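Local coordinates for protein BauA (Acinetobacter baumannii, PDB 6HCP) that probably carries ferric preacinetobactin across the outer membrane, as a siderophore receptor of the TonB-dependent family, at residues 105-110 with 529-534; 582-587 with 602-607; 61-66 with 140-145. All blocks are in the same frame, centred on the assembly; numbering follows the deposited sequence.

In the fold
One contact joins the plug of this TonB-dependent receptor to the barrel, one lies within the plug and one within the barrel wall. Interaction 3 lies inside the plug and pairs its strands 64-68 and 135-142. Interaction 1 joins a plug turn to barrel strand 524-541. Interaction 2 belongs to the hairpin of strands 575-590 and 599-618. Between centres, interactions 1 and 2 are about 9 Å apart, 1 and 3 about 11 Å, and 2 and 3 about 18 Å. Along the chain, interactions 1 and 3 cross, and interaction 2 comes last. Interaction 1 touches both others: R107 and S529 meet N63, and Y105 packs on A603 and V604. It thus bridges plug and wall.

Interaction 1 of 3, residues 105-110 with 529-534; sequences YIRGYA and SAFEIT. With C8E ((hydroxyethyloxy)tri(ethyloxy)octane), chain B; EDO (1,2-ethanediol), chain S.
R107 lays its side chain over one face of the F531 ring. Its CD sits over the ring centre, 3.6 Å from the centroid, in a CH-pi contact. The chain is extended from CG to NE, and the guanidinium lies over the rim at CD2. NE is 3.5 Å from F531 CD2, and the guanidinium and ring planes are only 19° apart. I533 adds CD1 beside the same arginine, 3.9 Å from R107 CD. Y109 makes the polar link. Its OH donates to I533 O at 2.9 Å, from above the carbonyl plane. Beside this bond Y109 CE2 packs on I533 CG2 at 3.4 Å.

Two acids from the adjacent barrel strands grip the arginine tip: R107 NH2 forms salt bridges to E564 and E514. In the second shell, S529 OG bonds to E564. These acids would balance the buried positive charge. On the plug side, a type I' turn from I106 to Y109 presents both R107 and Y109 to the wall. I106 N bonds to Y109 O and Y109 N to I106 O. This is a tight beta hairpin of the plug domain set against the inner wall of a TonB-dependent receptor barrel.

Interaction 2 of 3, residues 582-587 with 602-607; sequences TYLDPE and VAVPKN. With C8E ((hydroxyethyloxy)tri(ethyloxy)octane), chain C.
The beta hairpin of strands 575-590 and 599-618 in the barrel wall contains this contact, at a point where the second strand is broken. Y583 and N607 form an antiparallel non-hydrogen-bonded pair. Next to it, L584 N donates to K606 O at 2.7 Å, with an N-H...O angle of 160°. Y583 CA also lies 3.4 Å from K606 O, as a CA-H...O contact. A water donates to K606 O and to T582 OG1, while T582 OG1 itself has P89 O of the plug as a partner.

The K606 side chain runs beside that of Y583, pointing the same way. Its CE is 3.6 Å from Y583 OH. The chain bends at chi3 (83°), which turns CE away from an extended course. D585 OD1 is 3.8 Å from K606 NZ, a long salt bridge. V604 packs its CG2 against P586 CG at 3.8 Å and against L584 CD2 at 4.1 Å. A detergent molecule lies by N607 CB, with its O9 3.4 Å away.

K606 O is therefore gripped by a backbone N-H and a water, while the D585 to K606 ion pair is long, consistent with a weak electrostatic link.

Interaction 3 of 3, residues 61-66 with 140-145; sequences PFNTIS and VLKGPS. With EDO (1,2-ethanediol), chain H.
N63 and K142 meet through both backbone and side chain, beside the antiparallel pairing of two plug strands. K142 N donates to N63 O at 3.0 Å. I65 and V140 form a hydrogen-bonded pair. I65 N reaches V140 O at 3.0 Å, and V140 N reaches I65 O at 2.8 Å. T64 CA adds a CA-H...O contact to V140 O. A water links the two backbones next to the K142 to N63 bond: it accepts from N63 N and donates to K142 O at 2.8 Å. S66 N is satisfied by an ethanediol O2 at 2.8 Å.

The buried polar ends find partners beyond the two segments. With CG anti to the backbone N (chi1 -170°), N63 sets its amide across the end of the K142 chain. N63 OD1 is 3.5 Å from K142 CE. N63 ND2 donates to S529 OG of the barrel, and K142 NZ has its salt bridge to D88. T64 CG2 lies 4.0 Å from L141 CG on one sheet face, and I65 CG2 packs on V140 CB on the other.

Strand 64-68 is an outermost strand of the five-stranded plug sheet. Strand 135-142 lies between it and 159-165, and the chain leaves it through G143 and P144 for helix 146-149.

Interaction 1 of 3, residues 105-110 with 529-534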
# COMPACT_ATOMS: atom_id res chain seq x y z
N TYR A 105 11.54 20.68 18.10
CA TYR A 105 11.17 21.87 18.82
C TYR A 105 10.24 21.47 19.97
O TYR A 105 9.41 20.57 19.81
CB TYR A 105 10.44 22.85 17.90
CG TYR A 105 11.24 23.38 16.74
CD1 TYR A 105 11.45 22.62 15.60
CD2 TYR A 105 11.63 24.71 16.71
CE1 TYR A 105 12.15 23.11 14.52
CE2 TYR A 105 12.41 25.20 15.67
CZ TYR A 105 12.61 24.42 14.55
OH TYR A 105 13.32 24.93 13.51
N ILE A 106 10.35 22.20 21.08
CA ILE A 106 9.43 22.08 22.20
C ILE A 106 8.86 23.48 22.49
O ILE A 106 9.63 24.45 22.58
CB ILE A 106 10.14 21.47 23.43
CG1 ILE A 106 10.82 20.13 23.09
CG2 ILE A 106 9.16 21.32 24.58
CD1 ILE A 106 11.62 19.52 24.21
N ARG A 107 7.53 23.59 22.57
CA ARG A 107 6.84 24.86 22.74
C ARG A 107 7.34 25.88 21.71
O ARG A 107 7.40 27.09 21.98
CB ARG A 107 7.02 25.38 24.17
CG ARG A 107 6.17 24.61 25.17
CD ARG A 107 6.05 25.28 26.52
NE ARG A 107 5.09 24.57 27.34
CZ ARG A 107 4.85 24.80 28.62
NH1 ARG A 107 5.65 25.60 29.33
NH2 ARG A 107 3.87 24.14 29.22
N GLY A 108 7.65 25.38 20.51
CA GLY A 108 7.95 26.21 19.36
C GLY A 108 9.35 26.78 19.35
O GLY A 108 9.66 27.62 18.49
N TYR A 109 10.22 26.32 20.25
CA TYR A 109 11.62 26.69 20.25
C TYR A 109 12.50 25.45 20.10
O TYR A 109 12.19 24.39 20.64
CB TYR A 109 12.01 27.37 21.57
CG TYR A 109 11.49 28.77 21.71
CD1 TYR A 109 11.93 29.79 20.88
CD2 TYR A 109 10.52 29.07 22.66
CE1 TYR A 109 11.46 31.08 21.02
CE2 TYR A 109 10.01 30.35 22.78
CZ TYR A 109 10.52 31.36 21.99
OH TYR A 109 10.08 32.64 22.16
N ALA A 110 13.65 25.62 19.45
CA ALA A 110 14.60 24.53 19.27
C ALA A 110 14.96 23.95 20.64
O ALA A 110 15.10 24.67 21.63
CB ALA A 110 15.83 25.02 18.53
N SER A 529 -2.55 23.63 29.63
CA SER A 529 -1.65 24.72 30.02
C SER A 529 -1.55 25.81 28.95
O SER A 529 -1.75 25.57 27.77
CB SER A 529 -0.29 24.20 30.40
OG SER A 529 0.20 23.32 29.43
N ALA A 530 -1.27 27.02 29.43
CA ALA A 530 -1.08 28.19 28.62
C ALA A 530 0.24 28.84 29.03
O ALA A 530 0.59 28.87 30.20
CB ALA A 530 -2.24 29.13 28.80
N PHE A 531 0.98 29.34 28.04
CA PHE A 531 2.28 29.88 28.31
C PHE A 531 2.56 31.06 27.39
O PHE A 531 2.01 31.17 26.31
CB PHE A 531 3.36 28.80 28.15
CG PHE A 531 3.49 28.26 26.75
CD1 PHE A 531 4.24 28.92 25.79
CD2 PHE A 531 2.88 27.07 26.40
CE1 PHE A 531 4.36 28.41 24.51
CE2 PHE A 531 3.00 26.56 25.11
CZ PHE A 531 3.76 27.22 24.17
N GLU A 532 3.45 31.92 27.86
CA GLU A 532 4.07 32.93 27.04
C GLU A 532 5.57 32.89 27.32
O GLU A 532 5.99 32.91 28.49
CB GLU A 532 3.51 34.33 27.33
CG GLU A 532 4.26 35.42 26.59
CD GLU A 532 3.69 36.82 26.78
OE1 GLU A 532 2.58 37.08 26.29
OE2 GLU A 532 4.33 37.61 27.48
N ILE A 533 6.36 32.72 26.25
CA ILE A 533 7.80 32.62 26.40
C ILE A 533 8.42 33.65 25.44
O ILE A 533 8.25 33.50 24.23
CB ILE A 533 8.32 31.22 26.06
CG1 ILE A 533 7.70 30.13 26.94
CG2 ILE A 533 9.84 31.19 26.10
CD1 ILE A 533 7.84 28.73 26.37
N THR A 534 9.26 34.53 25.98
CA THR A 534 10.02 35.47 25.16
C THR A 534 11.47 35.03 25.11
O THR A 534 12.08 34.77 26.13
CB THR A 534 9.88 36.92 25.66
OG1 THR A 534 10.32 36.97 27.02
CG2 THR A 534 8.45 37.41 25.56
C1 C8E B . -3.10 31.85 22.27
C2 C8E B . -2.17 31.67 23.46
C3 C8E B . -2.75 32.24 24.76
C4 C8E B . -1.68 32.51 25.81
C5 C8E B . -1.77 33.95 26.30
C6 C8E B . -0.73 34.22 27.38
C7 C8E B . -0.67 33.09 28.41
C8 C8E B . 0.09 33.54 29.66
O9 C8E B . -0.13 32.59 30.70
C10 C8E B . 0.66 32.88 31.86
C11 C8E B . -0.17 33.57 32.96
O12 C8E B . 0.60 33.75 34.16
C13 C8E B . -0.18 33.90 35.35
C14 C8E B . 0.67 33.57 36.57
O15 C8E B . 2.06 33.48 36.21
C16 C8E B . 2.86 34.48 36.87
C17 C8E B . 4.02 33.86 37.64
O18 C8E B . 3.56 33.07 38.75
C19 C8E B . 3.57 33.79 39.98
C20 C8E B . 3.40 32.82 41.14
O21 C8E B . 3.79 31.55 40.63
C1 EDO S . 7.58 36.08 30.64
O1 EDO S . 7.46 37.28 31.40
C2 EDO S . 6.55 36.14 29.55
O2 EDO S . 6.81 37.33 28.80

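Interaction 2 of 3, residues 582-587 with 602-607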
# COMPACT_ATOMS: atom_id res chain seq x y z
N THR A 582 -2.59 21.48 20.28
CA THR A 582 -1.96 22.74 20.65
C THR A 582 -2.25 23.82 19.62
O THR A 582 -2.41 23.54 18.44
CB THR A 582 -0.45 22.61 20.77
OG1 THR A 582 -0.02 22.02 19.53
CG2 THR A 582 -0.01 21.82 21.98
N TYR A 583 -2.38 25.05 20.12
CA TYR A 583 -2.30 26.26 19.32
C TYR A 583 -1.07 27.05 19.78
O TYR A 583 -0.87 27.26 20.98
CB TYR A 583 -3.55 27.13 19.49
CG TYR A 583 -3.43 28.48 18.82
CD1 TYR A 583 -3.44 28.60 17.44
CD2 TYR A 583 -3.15 29.63 19.56
CE1 TYR A 583 -3.16 29.81 16.81
CE2 TYR A 583 -2.92 30.85 18.95
CZ TYR A 583 -2.92 30.94 17.57
OH TYR A 583 -2.72 32.16 16.98
N LEU A 584 -0.23 27.41 18.82
CA LEU A 584 0.98 28.17 19.06
C LEU A 584 0.97 29.43 18.20
O LEU A 584 0.68 29.36 16.99
CB LEU A 584 2.17 27.27 18.71
CG LEU A 584 3.54 27.93 18.74
CD1 LEU A 584 3.97 28.17 20.18
CD2 LEU A 584 4.56 27.06 18.03
N ASP A 585 1.34 30.55 18.82
CA ASP A 585 1.52 31.81 18.13
C ASP A 585 2.97 32.25 18.31
O ASP A 585 3.31 32.87 19.32
CB ASP A 585 0.54 32.86 18.66
CG ASP A 585 0.72 34.22 18.03
OD1 ASP A 585 1.05 34.24 16.84
OD2 ASP A 585 0.73 35.22 18.80
N PRO A 586 3.88 31.84 17.40
CA PRO A 586 5.30 32.14 17.52
C PRO A 586 5.63 33.40 16.70
O PRO A 586 5.62 33.35 15.46
CB PRO A 586 5.95 30.88 16.93
CG PRO A 586 4.97 30.40 15.88
CD PRO A 586 3.61 30.99 16.22
N GLU A 587 5.69 34.54 17.39
CA GLU A 587 5.74 35.84 16.70
C GLU A 587 7.13 36.45 16.83
O GLU A 587 7.71 36.51 17.91
CB GLU A 587 4.68 36.79 17.25
CG GLU A 587 4.75 38.16 16.58
CD GLU A 587 3.65 39.15 16.96
OE1 GLU A 587 2.62 38.70 17.41
OE2 GLU A 587 3.84 40.36 16.80
N VAL A 602 9.76 30.94 11.61
CA VAL A 602 9.89 29.88 10.61
C VAL A 602 9.71 28.51 11.26
O VAL A 602 9.82 28.34 12.48
CB VAL A 602 11.23 29.97 9.86
CG1 VAL A 602 11.38 31.27 9.08
CG2 VAL A 602 12.40 29.75 10.81
N ALA A 603 9.39 27.53 10.41
CA ALA A 603 9.63 26.09 10.62
C ALA A 603 8.47 25.43 11.36
O ALA A 603 8.18 24.25 11.10
CB ALA A 603 10.96 25.83 11.30
N VAL A 604 7.94 26.09 12.39
CA VAL A 604 6.99 25.47 13.30
C VAL A 604 5.57 25.73 12.83
O VAL A 604 5.25 26.81 12.35
CB VAL A 604 7.19 25.93 14.75
CG1 VAL A 604 8.50 25.40 15.30
CG2 VAL A 604 7.09 27.44 14.88
N PRO A 605 4.66 24.75 13.02
CA PRO A 605 3.24 24.95 12.71
C PRO A 605 2.55 25.67 13.86
O PRO A 605 2.95 25.50 15.02
CB PRO A 605 2.70 23.52 12.58
CG PRO A 605 3.58 22.72 13.49
CD PRO A 605 4.95 23.37 13.42
N LYS A 606 1.46 26.37 13.56
CA LYS A 606 0.67 27.02 14.61
C LYS A 606 -0.31 26.03 15.26
O LYS A 606 -0.62 26.16 16.42
CB LYS A 606 -0.07 28.23 14.06
CG LYS A 606 0.86 29.38 13.72
CD LYS A 606 0.14 30.59 13.18
CE LYS A 606 -0.43 31.48 14.26
NZ LYS A 606 -0.57 32.86 13.73
N ASN A 607 -0.73 25.01 14.51
CA ASN A 607 -1.72 24.05 15.03
C ASN A 607 -1.14 22.64 14.94
O ASN A 607 -0.70 22.25 13.88
CB ASN A 607 -3.05 24.12 14.27
CG ASN A 607 -3.64 25.52 14.22
OD1 ASN A 607 -3.53 26.27 15.17
ND2 ASN A 607 -4.48 25.79 13.24
C1 C8E C . -6.61 23.61 23.57
C2 C8E C . -7.25 23.48 22.21
C3 C8E C . -6.25 23.67 21.08
C4 C8E C . -6.94 23.46 19.74
C5 C8E C . -5.96 23.47 18.57
C6 C8E C . -6.53 22.73 17.35
C7 C8E C . -5.45 22.47 16.31
C8 C8E C . -5.82 21.36 15.31
O9 C8E C . -5.26 21.61 14.03
C10 C8E C . -4.68 20.50 13.33
C11 C8E C . -4.09 20.92 12.00
O12 C8E C . -4.96 20.71 10.88
C13 C8E C . -5.25 21.95 10.17
C14 C8E C . -4.65 22.00 8.74
O15 C8E C . -4.21 23.31 8.26
C16 C8E C . -3.33 23.24 7.09
C17 C8E C . -2.73 24.59 6.58
O18 C8E C . -2.12 24.31 5.28
O HOH W 1 0.82 24.12 17.88

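Interaction 3 of 3, residues 61-66 with 140-145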
# COMPACT_ATOMS: atom_id res chain seq x y z
N PRO A 61 4.55 21.71 39.18
CA PRO A 61 3.99 22.92 38.58
C PRO A 61 4.69 23.26 37.25
O PRO A 61 5.01 24.41 36.97
CB PRO A 61 4.27 23.98 39.63
CG PRO A 61 5.59 23.54 40.23
CD PRO A 61 5.57 22.02 40.20
N PHE A 62 4.82 22.23 36.42
CA PHE A 62 5.39 22.28 35.08
C PHE A 62 4.67 21.22 34.26
O PHE A 62 4.10 20.29 34.85
CB PHE A 62 6.89 21.97 35.10
CG PHE A 62 7.72 22.95 35.89
CD1 PHE A 62 8.10 24.16 35.34
CD2 PHE A 62 8.07 22.68 37.20
CE1 PHE A 62 8.77 25.10 36.10
CE2 PHE A 62 8.76 23.61 37.95
CZ PHE A 62 9.11 24.81 37.41
N ASN A 63 4.66 21.39 32.94
CA ASN A 63 4.09 20.41 32.03
C ASN A 63 5.17 19.36 31.71
O ASN A 63 6.18 19.66 31.05
CB ASN A 63 3.52 21.12 30.79
CG ASN A 63 2.69 20.21 29.90
OD1 ASN A 63 2.92 19.01 29.86
ND2 ASN A 63 1.71 20.77 29.22
N THR A 64 4.99 18.17 32.28
CA THR A 64 5.96 17.10 32.27
C THR A 64 5.31 15.80 31.77
O THR A 64 4.11 15.59 31.95
CB THR A 64 6.53 16.82 33.66
OG1 THR A 64 5.44 16.57 34.55
CG2 THR A 64 7.39 17.97 34.15
N ILE A 65 6.12 14.96 31.13
CA ILE A 65 5.68 13.61 30.77
C ILE A 65 6.89 12.70 30.80
O ILE A 65 8.01 13.13 30.51
CB ILE A 65 4.96 13.60 29.40
CG1 ILE A 65 4.41 12.20 29.11
CG2 ILE A 65 5.89 14.06 28.30
CD1 ILE A 65 3.05 12.18 28.51
N SER A 66 6.68 11.46 31.25
CA SER A 66 7.73 10.46 31.25
C SER A 66 7.25 9.19 30.55
O SER A 66 6.27 8.60 30.98
CB SER A 66 8.17 10.16 32.65
OG SER A 66 9.10 9.09 32.67
N VAL A 140 10.33 14.42 29.61
CA VAL A 140 10.29 15.73 28.99
C VAL A 140 9.71 16.72 30.00
O VAL A 140 8.64 16.49 30.59
CB VAL A 140 9.46 15.77 27.69
CG1 VAL A 140 9.51 17.15 27.04
CG2 VAL A 140 9.91 14.72 26.70
N LEU A 141 10.40 17.85 30.15
CA LEU A 141 9.87 19.01 30.87
C LEU A 141 9.79 20.16 29.87
O LEU A 141 10.79 20.49 29.25
CB LEU A 141 10.79 19.36 32.04
CG LEU A 141 10.26 20.50 32.92
CD1 LEU A 141 10.71 20.32 34.36
CD2 LEU A 141 10.69 21.85 32.39
N LYS A 142 8.59 20.69 29.67
CA LYS A 142 8.35 21.64 28.62
C LYS A 142 8.65 23.06 29.11
O LYS A 142 8.35 23.44 30.25
CB LYS A 142 6.92 21.52 28.08
CG LYS A 142 6.64 20.16 27.45
CD LYS A 142 5.21 19.96 27.03
CE LYS A 142 4.83 18.49 26.96
NZ LYS A 142 3.53 18.33 26.30
N GLY A 143 9.27 23.82 28.21
CA GLY A 143 9.66 25.21 28.48
C GLY A 143 11.04 25.28 29.13
O GLY A 143 11.65 24.26 29.45
N PRO A 144 11.57 26.50 29.31
CA PRO A 144 12.91 26.67 29.86
C PRO A 144 12.94 26.32 31.35
O PRO A 144 11.87 26.29 32.00
CB PRO A 144 13.18 28.17 29.66
CG PRO A 144 11.81 28.79 29.59
CD PRO A 144 10.95 27.76 28.89
N SER A 145 14.14 26.09 31.88
CA SER A 145 14.27 25.59 33.22
C SER A 145 15.61 25.95 33.86
O SER A 145 16.20 25.10 34.56
CB SER A 145 14.07 24.08 33.18
OG SER A 145 15.12 23.47 32.44
C1 EDO H . 5.12 12.55 34.85
O1 EDO H . 4.69 13.47 35.87
C2 EDO H . 3.97 12.21 33.91
O2 EDO H . 4.45 11.33 32.86
O HOH W 2 6.21 23.45 32.01